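Local coordinates for protein Rho-class glutathione S-transferase (Laternula elliptica, PDB 3QAV) that probably transfers glutathione to electrophilic compounds, as a cytosolic glutathione S-transferase of the Rho class from an Antarctic clam, at residues Trp39-Glu47 against Arg219-Trp230. Sequence-based numbering, arbitrary orientation.
Sequences WKVLLVLQE and RPTIVKTMPPHW
Glu47 closes one end of this contact with three hydrogen bonds, two of them part of a salt bridge with Arg219. The guanidinium meets the carboxylate side-on, NE of Arg219 giving a nearly straight bond (172°) to Glu47 OE1. NH1 of Arg219 reaches Glu47 OE2 at 3.0 Å. Both oxygens are approached on their syn sides, with the two flat groups turned only 20° apart. Arginine suits the place because two parallel N-H groups match two oxygens. The hydroxyl of Thr221 gives a third bond, from above the carboxylate plane, so OE1 accepts twice. Thr221 OG1 sits between its own backbone N and carbonyl carbon (chi1 57°), which turns it to Glu47 and leaves CG2 against Gln46 CB. Gln46 lays its aliphatic part along Thr225 CG2, while its NE2 is bound by Tyr52.

At the other end, Trp39 NE1 donates to Thr225 OG1 at 2.8 Å, with the acceptor tilted somewhat out of the ring plane. That hydroxyl passes its own hydrogen to Thr221 O, 2.9 Å from Thr225 OG1, so threonine serves as acceptor and donor at once, its methyl meanwhile packing on Leu42 CB. Pro227 sets CD over the face of the Trp39 indole, a CH-pi contact; the indole and that of Trp230 form an offset edge-to-face pair, and Met226 SD lies obliquely beside Trp39. From helix 183-197, Phe189 adds another edge-to-face partner. An alanine in place of Trp39 would probably leave Thr225 OG1 without its N-H donor and open a gap beside Pro227 and Trp230.

The contact thus joins helix 36-47 of the thioredoxin-like domain to helix 220-224 and the turn after it, the Trp39 side chain about 7 Å from that of glutathione-binding Ser35. A salt bridge holds one end; at the other, a short relay pays for polar groups in apolar surroundings.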
loop_
_atom_site.group_PDB
_atom_site.type_symbol
_atom_site.label_atom_id
_atom_site.label_comp_id
_atom_site.label_asym_id
_atom_site.label_seq_id
_atom_site.Cartn_x
_atom_site.Cartn_y
_atom_site.Cartn_z
ATOM N N TRP A 39 14.114 -3.297 4.334
ATOM C CA TRP A 39 14.180 -3.854 5.682
ATOM C C TRP A 39 13.121 -4.926 5.852
ATOM O O TRP A 39 13.389 -5.981 6.406
ATOM C CB TRP A 39 13.971 -2.746 6.724
ATOM C CG TRP A 39 14.571 -3.044 8.066
ATOM C CD1 TRP A 39 14.920 -4.272 8.560
ATOM C CD2 TRP A 39 14.857 -2.098 9.106
ATOM N NE1 TRP A 39 15.405 -4.145 9.841
ATOM C CE2 TRP A 39 15.376 -2.822 10.200
ATOM C CE3 TRP A 39 14.726 -0.708 9.217
ATOM C CZ2 TRP A 39 15.764 -2.202 11.399
ATOM C CZ3 TRP A 39 15.110 -0.091 10.403
ATOM C CH2 TRP A 39 15.624 -0.842 11.481
ATOM N N LYS A 40 11.915 -4.651 5.366
ATOM C CA LYS A 40 10.814 -5.607 5.454
ATOM C C LYS A 40 11.251 -6.959 4.905
ATOM O O LYS A 40 11.060 -8.005 5.542
ATOM C CB LYS A 40 9.614 -5.111 4.643
ATOM C CG LYS A 40 8.801 -3.996 5.286
ATOM C CD LYS A 40 7.872 -3.329 4.264
ATOM C CE LYS A 40 6.862 -4.305 3.663
ATOM N NZ LYS A 40 5.982 -3.673 2.614
ATOM N N VAL A 41 11.840 -6.930 3.715
ATOM C CA VAL A 41 12.302 -8.142 3.059
ATOM C C VAL A 41 13.387 -8.884 3.850
ATOM O O VAL A 41 13.322 -10.104 3.999
ATOM C CB VAL A 41 12.818 -7.830 1.629
ATOM C CG1 VAL A 41 13.372 -9.096 0.985
ATOM C CG2 VAL A 41 11.652 -7.303 0.771
ATOM N N LEU A 42 14.375 -8.153 4.363
ATOM C CA LEU A 42 15.453 -8.782 5.120
ATOM C C LEU A 42 14.924 -9.432 6.396
ATOM O O LEU A 42 15.390 -10.504 6.794
ATOM C CB LEU A 42 16.529 -7.754 5.470
ATOM C CG LEU A 42 17.221 -7.053 4.286
ATOM C CD1 LEU A 42 18.263 -6.068 4.814
ATOM C CD2 LEU A 42 17.876 -8.091 3.377
ATOM N N LEU A 43 13.955 -8.779 7.035
ATOM C CA LEU A 43 13.373 -9.298 8.265
ATOM C C LEU A 43 12.633 -10.602 8.019
ATOM O O LEU A 43 12.749 -11.540 8.798
ATOM C CB LEU A 43 12.420 -8.269 8.886
ATOM C CG LEU A 43 13.077 -7.136 9.675
ATOM C CD1 LEU A 43 12.004 -6.256 10.289
ATOM C CD2 LEU A 43 13.954 -7.725 10.774
ATOM N N VAL A 44 11.856 -10.658 6.946
ATOM C CA VAL A 44 11.126 -11.883 6.624
ATOM C C VAL A 44 12.111 -13.028 6.381
ATOM O O VAL A 44 11.930 -14.124 6.896
ATOM C CB VAL A 44 10.258 -11.711 5.359
ATOM C CG1 VAL A 44 9.688 -13.063 4.927
ATOM C CG2 VAL A 44 9.139 -10.738 5.634
ATOM N N LEU A 45 13.148 -12.768 5.589
ATOM C CA LEU A 45 14.152 -13.784 5.293
ATOM C C LEU A 45 14.852 -14.276 6.564
ATOM O O LEU A 45 15.008 -15.477 6.765
ATOM C CB LEU A 45 15.201 -13.230 4.318
ATOM C CG LEU A 45 14.772 -13.002 2.863
ATOM C CD1 LEU A 45 15.820 -12.133 2.157
ATOM C CD2 LEU A 45 14.600 -14.345 2.154
ATOM N N GLN A 46 15.269 -13.338 7.412
ATOM C CA GLN A 46 15.951 -13.670 8.657
ATOM C C GLN A 46 15.027 -14.426 9.612
ATOM O O GLN A 46 15.399 -15.465 10.151
ATOM C CB GLN A 46 16.447 -12.398 9.344
ATOM C CG GLN A 46 17.592 -11.668 8.641
ATOM C CD GLN A 46 18.929 -12.378 8.775
ATOM O OE1 GLN A 46 19.262 -12.899 9.837
ATOM N NE2 GLN A 46 19.709 -12.381 7.701
ATOM N N GLU A 47 13.823 -13.902 9.822
ATOM C CA GLU A 47 12.874 -14.543 10.727
ATOM C C GLU A 47 12.571 -15.977 10.306
ATOM O O GLU A 47 12.497 -16.876 11.143
ATOM C CB GLU A 47 11.574 -13.738 10.784
ATOM C CG GLU A 47 11.697 -12.438 11.554
ATOM C CD GLU A 47 11.763 -12.660 13.054
ATOM O OE1 GLU A 47 12.170 -11.729 13.776
ATOM O OE2 GLU A 47 11.395 -13.762 13.510
ATOM N N ARG A 219 15.734 -7.907 19.545
ATOM C CA ARG A 219 15.473 -9.132 18.801
ATOM C C ARG A 219 16.640 -9.353 17.831
ATOM O O ARG A 219 16.934 -8.505 16.992
ATOM C CB ARG A 219 14.150 -8.983 18.049
ATOM C CG ARG A 219 13.519 -10.278 17.582
ATOM C CD ARG A 219 12.186 -9.993 16.881
ATOM N NE ARG A 219 11.639 -11.200 16.274
ATOM C CZ ARG A 219 10.959 -12.130 16.933
ATOM N NH1 ARG A 219 10.514 -13.200 16.286
ATOM N NH2 ARG A 219 10.707 -11.978 18.228
ATOM N N PRO A 220 17.323 -10.507 17.934
ATOM C CA PRO A 220 18.466 -10.820 17.066
ATOM C C PRO A 220 18.332 -10.538 15.567
ATOM O O PRO A 220 19.274 -10.029 14.952
ATOM C CB PRO A 220 18.750 -12.293 17.377
ATOM C CG PRO A 220 17.442 -12.810 17.900
ATOM C CD PRO A 220 16.948 -11.679 18.746
ATOM N N THR A 221 17.179 -10.856 14.977
ATOM C CA THR A 221 16.975 -10.618 13.550
ATOM C C THR A 221 16.969 -9.131 13.206
ATOM O O THR A 221 17.377 -8.742 12.108
ATOM C CB THR A 221 15.648 -11.235 13.052
ATOM O OG1 THR A 221 14.556 -10.704 13.816
ATOM C CG2 THR A 221 15.675 -12.752 13.187
ATOM N N ILE A 222 16.486 -8.304 14.131
ATOM C CA ILE A 222 16.448 -6.863 13.911
ATOM C C ILE A 222 17.872 -6.331 14.054
ATOM O O ILE A 222 18.308 -5.492 13.269
ATOM C CB ILE A 222 15.520 -6.120 14.933
ATOM C CG1 ILE A 222 14.043 -6.240 14.525
ATOM C CG2 ILE A 222 15.858 -4.632 14.965
ATOM C CD1 ILE A 222 13.452 -7.608 14.707
ATOM N N VAL A 223 18.592 -6.821 15.059
ATOM C CA VAL A 223 19.972 -6.396 15.274
ATOM C C VAL A 223 20.773 -6.643 14.002
ATOM O O VAL A 223 21.565 -5.800 13.582
ATOM C CB VAL A 223 20.636 -7.181 16.430
ATOM C CG1 VAL A 223 22.106 -6.785 16.554
ATOM C CG2 VAL A 223 19.908 -6.902 17.727
ATOM N N LYS A 224 20.551 -7.808 13.397
ATOM C CA LYS A 224 21.237 -8.203 12.172
ATOM C C LYS A 224 20.862 -7.361 10.951
ATOM O O LYS A 224 21.631 -7.263 9.996
ATOM C CB LYS A 224 20.937 -9.669 11.847
ATOM C CG LYS A 224 21.422 -10.669 12.876
ATOM C CD LYS A 224 21.209 -12.103 12.380
ATOM C CE LYS A 224 21.982 -13.115 13.218
ATOM N NZ LYS A 224 21.596 -13.063 14.655
ATOM N N THR A 225 19.685 -6.753 10.971
ATOM C CA THR A 225 19.272 -5.974 9.818
ATOM C C THR A 225 19.199 -4.464 9.993
ATOM O O THR A 225 18.558 -3.787 9.196
ATOM C CB THR A 225 17.927 -6.481 9.306
ATOM O OG1 THR A 225 16.976 -6.453 10.379
ATOM C CG2 THR A 225 18.074 -7.914 8.777
ATOM N N MET A 226 19.844 -3.927 11.026
ATOM C CA MET A 226 19.825 -2.478 11.213
ATOM C C MET A 226 20.474 -1.882 9.962
ATOM O O MET A 226 21.409 -2.467 9.408
ATOM C CB MET A 226 20.632 -2.072 12.457
ATOM C CG MET A 226 20.036 -2.508 13.808
ATOM S SD MET A 226 18.429 -1.759 14.185
ATOM C CE MET A 226 18.898 -0.051 14.477
ATOM N N PRO A 227 19.968 -0.735 9.481
ATOM C CA PRO A 227 20.528 -0.083 8.288
ATOM C C PRO A 227 22.024 0.159 8.490
ATOM O O PRO A 227 22.423 0.917 9.374
ATOM C CB PRO A 227 19.739 1.222 8.213
ATOM C CG PRO A 227 18.391 0.814 8.741
ATOM C CD PRO A 227 18.752 -0.036 9.943
ATOM N N PRO A 228 22.871 -0.477 7.669
ATOM C CA PRO A 228 24.320 -0.305 7.802
ATOM C C PRO A 228 24.900 1.098 7.912
ATOM O O PRO A 228 25.864 1.291 8.651
ATOM C CB PRO A 228 24.878 -1.074 6.599
ATOM C CG PRO A 228 23.719 -1.180 5.657
ATOM C CD PRO A 228 22.556 -1.399 6.568
ATOM N N HIS A 229 24.325 2.077 7.217
ATOM C CA HIS A 229 24.893 3.429 7.261
ATOM C C HIS A 229 24.575 4.277 8.482
ATOM O O HIS A 229 25.187 5.325 8.671
ATOM C CB HIS A 229 24.541 4.220 5.985
ATOM C CG HIS A 229 23.245 4.974 6.056
ATOM N ND1 HIS A 229 22.029 4.400 5.757
ATOM C CD2 HIS A 229 22.984 6.269 6.353
ATOM C CE1 HIS A 229 21.075 5.309 5.859
ATOM N NE2 HIS A 229 21.628 6.452 6.220
ATOM N N TRP A 230 23.642 3.830 9.316
ATOM C CA TRP A 230 23.265 4.584 10.511
ATOM C C TRP A 230 24.345 4.653 11.595
ATOM O O TRP A 230 24.482 5.663 12.285
ATOM C CB TRP A 230 21.995 3.994 11.135
ATOM C CG TRP A 230 20.725 4.260 10.364
ATOM C CD1 TRP A 230 20.602 4.921 9.175
ATOM C CD2 TRP A 230 19.404 3.866 10.743
ATOM N NE1 TRP A 230 19.283 4.966 8.789
ATOM C CE2 TRP A 230 18.525 4.325 9.735
ATOM C CE3 TRP A 230 18.874 3.172 11.839
ATOM C CZ2 TRP A 230 17.140 4.110 9.792
ATOM C CZ3 TRP A 230 17.497 2.961 11.895
ATOM C CH2 TRP A 230 16.649 3.429 10.876
#